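Local coordinates for protein maleylpyruvate isomerase (Ralstonia sp., PDB 2V6K) that catalyses the glutathione-dependent isomerisation of maleylpyruvate to fumarylpyruvate in bacterial naphthalene degradation, working as a homodimeric zeta-class glutathione transferase, at residues Arg16-Leu21 against Val26-Leu31; Trp135-Phe140 against Thr184-Ile189. One frame throughout, in Å; residues are numbered along the deposited sequence. Where two conformers were deposited one is given.

Contact 1: residues Arg16-Leu21 against Val26-Leu31; sequences RLRIAL and VPYEYL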
loop_
_atom_site.group_PDB
_atom_site.type_symbol
_atom_site.label_atom_id
_atom_site.label_comp_id
_atom_site.label_asym_id
_atom_site.label_seq_id
_atom_site.Cartn_x
_atom_site.Cartn_y
_atom_site.Cartn_z
ATOM N N ARG A 16 -10.420 -1.433 9.000
ATOM C CA ARG A 16 -10.045 -2.444 8.013
ATOM C C ARG A 16 -9.665 -3.770 8.678
ATOM O O ARG A 16 -10.168 -4.840 8.310
ATOM C CB ARG A 16 -8.882 -1.881 7.188
ATOM C CG ARG A 16 -8.361 -2.734 6.039
ATOM C CD ARG A 16 -6.994 -2.232 5.611
ATOM N NE ARG A 16 -7.078 -0.891 5.038
ATOM C CZ ARG A 16 -6.026 -0.150 4.703
ATOM N NH1 ARG A 16 -4.792 -0.595 4.926
ATOM N NH2 ARG A 16 -6.206 1.047 4.156
ATOM N N LEU A 17 -8.778 -3.695 9.663
ATOM C CA LEU A 17 -8.323 -4.893 10.350
ATOM C C LEU A 17 -9.414 -5.491 11.241
ATOM O O LEU A 17 -9.548 -6.721 11.323
ATOM C CB LEU A 17 -7.038 -4.607 11.134
ATOM C CG LEU A 17 -6.448 -5.762 11.947
ATOM C CD1 LEU A 17 -6.270 -7.021 11.099
ATOM C CD2 LEU A 17 -5.124 -5.347 12.539
ATOM N N ARG A 18 -10.206 -4.640 11.887
ATOM C CA ARG A 18 -11.311 -5.146 12.705
ATOM C C ARG A 18 -12.286 -5.962 11.870
ATOM O O ARG A 18 -12.779 -6.991 12.330
ATOM C CB ARG A 18 -12.052 -4.017 13.429
ATOM C CG ARG A 18 -11.256 -3.377 14.559
ATOM C CD ARG A 18 -12.097 -2.402 15.385
ATOM N NE ARG A 18 -12.770 -1.352 14.613
ATOM C CZ ARG A 18 -12.408 -0.068 14.582
ATOM N NH1 ARG A 18 -11.337 0.365 15.248
ATOM N NH2 ARG A 18 -13.121 0.790 13.865
ATOM N N ILE A 19 -12.565 -5.518 10.643
ATOM C CA ILE A 19 -13.467 -6.277 9.771
ATOM C C ILE A 19 -12.897 -7.669 9.511
ATOM O O ILE A 19 -13.608 -8.662 9.640
ATOM C CB ILE A 19 -13.749 -5.568 8.427
ATOM C CG1 ILE A 19 -14.454 -4.223 8.643
ATOM C CG2 ILE A 19 -14.601 -6.463 7.528
ATOM C CD1 ILE A 19 -14.409 -3.296 7.420
ATOM N N ALA A 20 -11.618 -7.735 9.156
ATOM C CA ALA A 20 -10.973 -9.014 8.855
ATOM C C ALA A 20 -10.982 -9.944 10.070
ATOM O O ALA A 20 -11.317 -11.125 9.948
ATOM C CB ALA A 20 -9.554 -8.792 8.354
ATOM N N LEU A 21 -10.630 -9.415 11.241
ATOM C CA LEU A 21 -10.663 -10.204 12.473
ATOM C C LEU A 21 -12.060 -10.737 12.752
ATOM O O LEU A 21 -12.214 -11.908 13.099
ATOM C CB LEU A 21 -10.161 -9.382 13.666
ATOM C CG LEU A 21 -8.657 -9.106 13.703
ATOM C CD1 LEU A 21 -8.369 -7.929 14.602
ATOM C CD2 LEU A 21 -7.900 -10.331 14.180
ATOM N N VAL A 26 -12.017 -14.310 15.079
ATOM C CA VAL A 26 -10.852 -14.355 15.953
ATOM C C VAL A 26 -11.045 -13.381 17.119
ATOM O O VAL A 26 -11.229 -12.181 16.888
ATOM C CB VAL A 26 -9.553 -14.029 15.170
ATOM C CG1 VAL A 26 -8.374 -13.862 16.115
ATOM C CG2 VAL A 26 -9.263 -15.126 14.147
ATOM N N PRO A 27 -11.005 -13.892 18.369
ATOM C CA PRO A 27 -11.158 -13.011 19.529
ATOM C C PRO A 27 -9.924 -12.139 19.743
ATOM O O PRO A 27 -8.805 -12.558 19.440
ATOM C CB PRO A 27 -11.339 -13.985 20.698
ATOM C CG PRO A 27 -10.684 -15.246 20.258
ATOM C CD PRO A 27 -10.812 -15.301 18.760
ATOM N N TYR A 28 -10.135 -10.933 20.254
ATOM C CA TYR A 28 -9.030 -10.030 20.559
ATOM C C TYR A 28 -9.422 -9.053 21.643
ATOM O O TYR A 28 -10.597 -8.706 21.779
ATOM C CB TYR A 28 -8.554 -9.265 19.314
ATOM C CG TYR A 28 -9.637 -8.516 18.562
ATOM C CD1 TYR A 28 -9.891 -7.162 18.800
ATOM C CD2 TYR A 28 -10.404 -9.169 17.600
ATOM C CE1 TYR A 28 -10.890 -6.485 18.089
ATOM C CE2 TYR A 28 -11.390 -8.510 16.894
ATOM C CZ TYR A 28 -11.630 -7.174 17.135
ATOM O OH TYR A 28 -12.621 -6.540 16.414
ATOM N N GLU A 29 -8.426 -8.623 22.412
ATOM C CA GLU A 29 -8.607 -7.539 23.366
ATOM C C GLU A 29 -8.412 -6.217 22.638
ATOM O O GLU A 29 -7.427 -6.037 21.925
ATOM C CB GLU A 29 -7.611 -7.647 24.525
ATOM C CG GLU A 29 -7.904 -6.668 25.669
ATOM C CD GLU A 29 -6.863 -6.676 26.786
ATOM O OE1 GLU A 29 -5.888 -7.451 26.722
ATOM O OE2 GLU A 29 -7.029 -5.891 27.743
ATOM N N TYR A 30 -9.359 -5.304 22.822
ATOM C CA TYR A 30 -9.308 -3.983 22.204
ATOM C C TYR A 30 -8.515 -3.047 23.104
ATOM O O TYR A 30 -8.940 -2.743 24.221
ATOM C CB TYR A 30 -10.730 -3.455 22.014
ATOM C CG TYR A 30 -10.869 -2.206 21.161
ATOM C CD1 TYR A 30 -11.394 -2.287 19.873
ATOM C CD2 TYR A 30 -10.512 -0.946 21.647
ATOM C CE1 TYR A 30 -11.543 -1.162 19.087
ATOM C CE2 TYR A 30 -10.654 0.196 20.853
ATOM C CZ TYR A 30 -11.177 0.074 19.574
ATOM O OH TYR A 30 -11.337 1.183 18.780
ATOM N N LEU A 31 -7.362 -2.598 22.614
ATOM C CA LEU A 31 -6.542 -1.658 23.359
ATOM C C LEU A 31 -6.496 -0.337 22.613
ATOM O O LEU A 31 -5.839 -0.202 21.576
ATOM C CB LEU A 31 -5.142 -2.220 23.607
ATOM C CG LEU A 31 -5.062 -3.428 24.550
ATOM C CD1 LEU A 31 -3.634 -3.896 24.687
ATOM C CD2 LEU A 31 -5.653 -3.122 25.928
#

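Contact 2: residues Trp135-Phe140 against Thr184-Ile189; sequences WISAGF and TPYPLI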
loop_
_atom_site.group_PDB
_atom_site.type_symbol
_atom_site.label_atom_id
_atom_site.label_comp_id
_atom_site.label_asym_id
_atom_site.label_seq_id
_atom_site.Cartn_x
_atom_site.Cartn_y
_atom_site.Cartn_z
ATOM N N TRP A 135 -8.170 12.618 -3.958
ATOM C CA TRP A 135 -7.595 11.272 -3.976
ATOM C C TRP A 135 -8.647 10.183 -3.851
ATOM O O TRP A 135 -8.518 9.135 -4.488
ATOM C CB TRP A 135 -6.454 11.139 -2.955
ATOM C CG TRP A 135 -5.605 12.372 -2.994
ATOM C CD1 TRP A 135 -5.420 13.269 -1.985
ATOM C CD2 TRP A 135 -4.910 12.901 -4.137
ATOM N NE1 TRP A 135 -4.629 14.308 -2.417
ATOM C CE2 TRP A 135 -4.303 14.106 -3.732
ATOM C CE3 TRP A 135 -4.728 12.462 -5.458
ATOM C CZ2 TRP A 135 -3.538 14.892 -4.603
ATOM C CZ3 TRP A 135 -3.967 13.247 -6.329
ATOM C CH2 TRP A 135 -3.379 14.447 -5.891
ATOM N N ILE A 136 -9.689 10.433 -3.067
ATOM C CA ILE A 136 -10.785 9.474 -2.964
ATOM C C ILE A 136 -11.499 9.331 -4.305
ATOM O O ILE A 136 -11.743 8.213 -4.762
ATOM C CB ILE A 136 -11.771 9.856 -1.846
ATOM C CG1 ILE A 136 -11.098 9.663 -0.487
ATOM C CG2 ILE A 136 -13.042 9.012 -1.936
ATOM C CD1 ILE A 136 -11.808 10.339 0.669
ATOM N N SER A 137 -11.815 10.446 -4.961
ATOM C CA SER A 137 -12.510 10.376 -6.240
ATOM C C SER A 137 -11.680 9.680 -7.311
ATOM O O SER A 137 -12.207 8.890 -8.083
ATOM C CB SER A 137 -12.936 11.763 -6.703
ATOM O OG SER A 137 -13.867 12.310 -5.790
ATOM N N ALA A 138 -10.379 9.957 -7.353
ATOM C CA ALA A 138 -9.521 9.320 -8.344
ATOM C C ALA A 138 -9.483 7.809 -8.118
ATOM O O ALA A 138 -9.620 7.025 -9.066
ATOM C CB ALA A 138 -8.112 9.907 -8.301
ATOM N N GLY A 139 -9.308 7.400 -6.866
ATOM C CA GLY A 139 -9.244 5.979 -6.534
ATOM C C GLY A 139 -10.565 5.270 -6.750
ATOM O O GLY A 139 -10.592 4.161 -7.281
ATOM N N PHE A 140 -11.657 5.910 -6.339
ATOM C CA PHE A 140 -12.991 5.349 -6.543
ATOM C C PHE A 140 -13.378 5.298 -8.024
ATOM O O PHE A 140 -14.071 4.376 -8.438
ATOM C CB PHE A 140 -14.037 6.113 -5.730
ATOM C CG PHE A 140 -14.109 5.716 -4.270
ATOM C CD1 PHE A 140 -13.173 4.852 -3.689
ATOM C CD2 PHE A 140 -15.118 6.231 -3.471
ATOM C CE1 PHE A 140 -13.264 4.503 -2.341
ATOM C CE2 PHE A 140 -15.225 5.885 -2.124
ATOM C CZ PHE A 140 -14.292 5.027 -1.556
ATOM N N THR A 184 -22.281 9.931 -5.401
ATOM C CA THR A 184 -23.220 9.641 -6.486
ATOM C C THR A 184 -22.570 8.911 -7.677
ATOM O O THR A 184 -23.170 7.985 -8.217
ATOM C CB THR A 184 -23.965 10.906 -6.970
ATOM O OG1 THR A 184 -24.501 11.600 -5.841
ATOM C CG2 THR A 184 -25.113 10.538 -7.918
ATOM N N PRO A 185 -21.357 9.329 -8.106
ATOM C CA PRO A 185 -20.746 8.650 -9.257
ATOM C C PRO A 185 -20.361 7.185 -9.070
ATOM O O PRO A 185 -19.937 6.547 -10.037
ATOM C CB PRO A 185 -19.477 9.474 -9.513
ATOM C CG PRO A 185 -19.769 10.804 -8.909
ATOM C CD PRO A 185 -20.529 10.471 -7.669
ATOM N N TYR A 186 -20.505 6.659 -7.855
ATOM C CA TYR A 186 -20.019 5.312 -7.535
ATOM C C TYR A 186 -21.125 4.392 -7.026
ATOM O O TYR A 186 -21.064 3.918 -5.895
ATOM C CB TYR A 186 -18.857 5.390 -6.529
ATOM C CG TYR A 186 -17.889 6.491 -6.871
ATOM C CD1 TYR A 186 -17.095 6.408 -8.009
ATOM C CD2 TYR A 186 -17.789 7.631 -6.077
ATOM C CE1 TYR A 186 -16.232 7.421 -8.355
ATOM C CE2 TYR A 186 -16.913 8.657 -6.415
ATOM C CZ TYR A 186 -16.141 8.538 -7.555
ATOM O OH TYR A 186 -15.267 9.539 -7.911
ATOM N N PRO A 187 -22.141 4.120 -7.864
ATOM C CA PRO A 187 -23.242 3.284 -7.396
ATOM C C PRO A 187 -22.837 1.855 -7.044
ATOM O O PRO A 187 -23.434 1.258 -6.151
ATOM C CB PRO A 187 -24.211 3.285 -8.582
ATOM C CG PRO A 187 -23.347 3.564 -9.772
ATOM C CD PRO A 187 -22.346 4.550 -9.258
ATOM N N LEU A 188 -21.839 1.313 -7.735
ATOM C CA LEU A 188 -21.436 -0.063 -7.471
ATOM C C LEU A 188 -20.728 -0.147 -6.127
ATOM O O LEU A 188 -21.003 -1.048 -5.331
ATOM C CB LEU A 188 -20.591 -0.632 -8.614
ATOM C CG LEU A 188 -21.257 -0.639 -10.004
ATOM C CD1 LEU A 188 -20.305 -1.178 -11.057
ATOM C CD2 LEU A 188 -22.581 -1.409 -10.031
ATOM N N ILE A 189 -19.856 0.820 -5.859
ATOM C CA ILE A 189 -19.224 0.945 -4.553
ATOM C C ILE A 189 -20.275 1.145 -3.460
ATOM O O ILE A 189 -20.218 0.492 -2.412
ATOM C CB ILE A 189 -18.180 2.091 -4.554
ATOM C CG1 ILE A 189 -16.916 1.642 -5.299
ATOM C CG2 ILE A 189 -17.836 2.542 -3.139
ATOM C CD1 ILE A 189 -15.895 2.755 -5.532
#

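Contact 1: residues Arg16-Leu21 against Val26-Leu31
Tyr28 turns its CG between its own N and C (chi1 54°) and lays its ring against Leu21, whose CG, anti to its carbonyl carbon (chi1 -72°), leans out from the helix to meet it. The two belong to the beta-alpha-beta unit of the thioredoxin-like N-terminal domain: helix 12-24 crosses back beside the sheet, and the chain then turns through Val26 and Pro27 into strand 29-32, which runs parallel to strand 4-7. Leu21 CD1 sits over one face of the Tyr28 ring, 4.0 Å from its centroid and shifted toward the rim, a CH-pi contact. Lower on the same side chain, Leu21 CB comes within 3.6 Å of Tyr28 CE2, while the other branch, CD2, touches CG1 of Val26. Beyond the ring, the Tyr28 hydroxyl reaches the aliphatic part of Arg18, with OH 3.9 Å from CG; its hydrogen bond goes to Asn22, the next residue of the same helix after Leu21.

Arg18 runs past the second tyrosine. Its CD lies near the plane of the Tyr30 ring, at the edge, 3.9 Å from CE1. The guanidinium beyond is held by three carbonyls, NE by Ala205, NH1 by Phe8 and NH2 by Trp9, which fixes its rotation and ties the helix to the chain that follows strand 4-7 and to the C-terminal region. On the far side of the helix Arg16 touches the bound glutathione conjugate, so the same element serves sheet packing and ligand pocket.

Across the end of the helix, from its last turn to the residue just beyond, the backbone makes the one hydrogen bond between 16-21 and 26-31: Val26 N donates to Leu21 O over 3.1 Å, with an N-H...O angle of 160°.

Contact 2: residues Trp135-Phe140 against Thr184-Ile189
Tyr186 points its CB toward Phe140 of helix 125-149, and from CG outward its ring lies under Phe140 CB, which stands over the ring centre, 3.6 Å from the centroid, in a CH-pi contact. Along one side of the ring, CD1 is 3.7 Å from Phe140 O and CE1 3.6 Å from Phe140 C; on the other, CD2 meets Phe140 CD2 at 4.0 Å. The phenyl edge points at the tyrosine face, an edge-to-face pair with planes 78° apart. Pro185 CB covers the opposite face of Tyr186. At the tip, OH ends 3.1 Å from Ser137 O, yet its hydrogen bond is made to Asp141, the residue after Phe140.

Phe140 CG lies 3.7 Å from Ile189 CD1, a methyl over one face of the phenyl ring that also meets its CD1 and CD2; Ile136 CG2 lies over the opposite face. Tyr186 holds the N-cap position of helix 187-196, and Glu144 accepts from the backbone N of Leu188 and of Ile189. The chemistry is therefore divided: apolar and aromatic contacts fill the interior, while carboxylates of helix 125-149 bind the tyrosine hydroxyl and the amide-rich helix start, where a negative charge is probably favoured.

In the fold
Contact 1 comes first along the chain and closes before contact 2 opens. It lies in the N-terminal thioredoxin-like domain, contact 2 in the helical C-terminal domain; their centres are 27 Å apart on opposite sides of the chain's centre, and their nearest atoms stay about 10 Å from each other. Helix 164-178 bridges the gap, taking Arg16 and Ile19 from contact 1 and Ile136, Phe140 and Ile189 from contact 2. Contact 2 is one layer removed from the glutathione site: the Phe140 side chain is about 4 Å from that of the glutathione-binding Ile105 but about 13 Å from the conjugate. Segment 135-140 reaches the dimer interface through Trp135, whose ring meets that of Tyr116 of the second subunit.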